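Local structure of projannalysin (Methanocaldococcus jannaschii, 4JIX) at residues L23-I29 / L73-K79. The protein is the zymogen of jannalysin, a minimal soluble zinc metallopeptidase of the minigluzincin group, and probably cleaves peptide bonds once activated. The protein carries 1 engineered substitution. Residues are numbered along the deposited sequence; the frame is centred on the assembly and turned at random.
Sequences LNINESI and LIHFKIK. With ZN (zinc ion), chain C.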
# COMPACT_ATOMS: atom_id res chain seq x y z
N LEU A 23 6.23 -21.22 8.51
CA LEU A 23 7.24 -21.29 7.45
C LEU A 23 8.41 -22.20 7.81
O LEU A 23 9.27 -22.43 6.97
CB LEU A 23 7.78 -19.90 7.09
CG LEU A 23 6.90 -19.00 6.21
CD1 LEU A 23 7.52 -17.62 6.07
CD2 LEU A 23 6.67 -19.62 4.82
N ASN A 24 8.44 -22.72 9.06
CA ASN A 24 9.50 -23.60 9.59
C ASN A 24 10.90 -22.90 9.53
O ASN A 24 11.88 -23.48 9.07
CB ASN A 24 9.53 -24.96 8.87
CG ASN A 24 10.32 -26.03 9.59
OD1 ASN A 24 10.27 -26.18 10.82
ND2 ASN A 24 11.07 -26.81 8.83
N ILE A 25 10.95 -21.64 9.99
CA ILE A 25 12.20 -20.87 10.06
C ILE A 25 12.71 -20.95 11.52
O ILE A 25 12.03 -20.45 12.44
CB ILE A 25 12.01 -19.39 9.59
CG1 ILE A 25 11.61 -19.29 8.08
CG2 ILE A 25 13.27 -18.54 9.89
CD1 ILE A 25 11.00 -17.88 7.66
N ASN A 26 13.88 -21.57 11.74
CA ASN A 26 14.46 -21.63 13.08
C ASN A 26 15.67 -20.70 13.20
O ASN A 26 16.39 -20.73 14.20
CB ASN A 26 14.83 -23.04 13.55
CG ASN A 26 15.15 -23.08 15.05
OD1 ASN A 26 14.51 -22.41 15.87
ND2 ASN A 26 16.20 -23.77 15.43
N GLU A 27 15.91 -19.85 12.19
CA GLU A 27 16.99 -18.89 12.32
C GLU A 27 16.46 -17.73 13.14
O GLU A 27 15.30 -17.35 12.97
CB GLU A 27 17.49 -18.41 10.94
CG GLU A 27 18.43 -19.39 10.28
CD GLU A 27 18.79 -18.96 8.87
OE1 GLU A 27 17.96 -19.17 7.95
OE2 GLU A 27 19.87 -18.35 8.71
N SER A 28 17.29 -17.19 14.02
CA SER A 28 16.93 -16.06 14.86
C SER A 28 16.80 -14.78 14.03
O SER A 28 17.55 -14.59 13.07
CB SER A 28 17.99 -15.87 15.94
OG SER A 28 17.43 -15.66 17.22
N ILE A 29 15.84 -13.91 14.36
CA ILE A 29 15.69 -12.63 13.67
C ILE A 29 15.53 -11.50 14.70
O ILE A 29 15.18 -11.74 15.86
CB ILE A 29 14.54 -12.58 12.62
CG1 ILE A 29 13.14 -12.79 13.25
CG2 ILE A 29 14.80 -13.52 11.44
CD1 ILE A 29 11.96 -12.16 12.42
N LEU A 73 9.23 -12.65 5.24
CA LEU A 73 9.78 -13.88 5.78
C LEU A 73 9.85 -14.98 4.73
O LEU A 73 10.73 -15.83 4.85
CB LEU A 73 9.05 -14.31 7.07
CG LEU A 73 9.26 -13.34 8.28
CD1 LEU A 73 8.59 -13.87 9.53
CD2 LEU A 73 10.76 -13.08 8.57
N ILE A 74 9.03 -14.92 3.66
CA ILE A 74 9.17 -15.87 2.54
C ILE A 74 10.54 -15.61 1.88
O ILE A 74 11.29 -16.57 1.67
CB ILE A 74 7.99 -15.81 1.52
CG1 ILE A 74 6.71 -16.42 2.15
CG2 ILE A 74 8.35 -16.56 0.20
CD1 ILE A 74 5.44 -16.10 1.36
N HIS A 75 10.91 -14.32 1.66
CA HIS A 75 12.22 -13.95 1.11
C HIS A 75 13.34 -14.56 1.97
O HIS A 75 14.28 -15.14 1.43
CB HIS A 75 12.40 -12.42 1.08
CG HIS A 75 11.68 -11.72 -0.03
ND1 HIS A 75 11.95 -12.00 -1.35
CD2 HIS A 75 10.75 -10.75 0.04
CE1 HIS A 75 11.17 -11.19 -2.05
NE2 HIS A 75 10.43 -10.42 -1.26
N PHE A 76 13.23 -14.43 3.30
CA PHE A 76 14.22 -14.96 4.21
C PHE A 76 14.29 -16.48 4.10
O PHE A 76 15.40 -17.03 4.03
CB PHE A 76 13.94 -14.51 5.66
CG PHE A 76 14.97 -14.98 6.68
CD1 PHE A 76 14.58 -15.46 7.92
CD2 PHE A 76 16.34 -14.88 6.41
CE1 PHE A 76 15.53 -15.86 8.87
CE2 PHE A 76 17.29 -15.27 7.36
CZ PHE A 76 16.88 -15.77 8.58
N LYS A 77 13.12 -17.16 4.03
CA LYS A 77 13.09 -18.62 3.92
C LYS A 77 13.77 -19.14 2.63
O LYS A 77 14.54 -20.10 2.70
CB LYS A 77 11.65 -19.15 4.00
CG LYS A 77 11.63 -20.65 4.32
CD LYS A 77 10.39 -21.30 3.83
CE LYS A 77 10.44 -22.79 4.03
NZ LYS A 77 9.07 -23.33 4.23
N ILE A 78 13.46 -18.54 1.47
CA ILE A 78 13.98 -19.01 0.18
C ILE A 78 15.39 -18.44 -0.14
O ILE A 78 15.98 -18.83 -1.16
CB ILE A 78 12.96 -18.72 -0.96
CG1 ILE A 78 12.79 -17.20 -1.22
CG2 ILE A 78 11.62 -19.42 -0.66
CD1 ILE A 78 12.09 -16.82 -2.47
N LYS A 79 15.91 -17.54 0.71
CA LYS A 79 17.21 -16.88 0.53
C LYS A 79 17.27 -16.18 -0.84
O LYS A 79 18.21 -16.37 -1.62
CB LYS A 79 18.38 -17.88 0.72
CG LYS A 79 18.39 -18.61 2.09
CD LYS A 79 18.64 -17.65 3.28
CE LYS A 79 18.67 -18.33 4.64
NZ LYS A 79 17.34 -18.77 5.08
ZN ZN C . 9.52 -8.62 -1.94
O HOH W 1 8.65 -6.74 -2.63
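Leu23, Ile25 and Ile29 press against one side of the zinc-binding helix, and this apolar strip is the tight part of the contact. CD1 of Leu23 lies 3.8 Å from CB of Leu73, and CD1 of Ile25 comes within 3.5 Å of the Leu73 carbonyl O. The ring of Phe76, whose CG stands anti to the backbone N (chi1 -178°), extends toward the loop, where its CE1 meets CG2 of Ile25 at 3.7 Å and CG2 of Ile29 at 3.6 Å, while CB of Glu27 approaches CZ. Toward solvent the packing gives way to charged ends. Lys79, its chain folded back at chi2 (-66°) and chi4 (-72°), donates a hydrogen bond from NZ to the Phe76 O (2.8 Å) and forms a salt bridge to OE1 of Glu27 (3.0 Å), on that oxygen's syn lone pair. The extended Lys77 chain brings NZ 2.9 Å from the Leu23 O, above the carbonyl plane, and also forms a salt bridge with Glu90. A methionine in place of Lys77 would probably leave the Leu23 carbonyl without this donor and Glu90 without this countercharge. His75 and His71, the two histidines of the HExxH motif, bind the zinc ion together with His83. The loop thus links helix 12-22, ending in a Schellman motif at Asn24, to strand 30-34 across the C-terminal end of helix 62-78, with Leu20 beside Ile25 and Leu73, Phe43 against Phe76, and helix 85-91 touching Ile74.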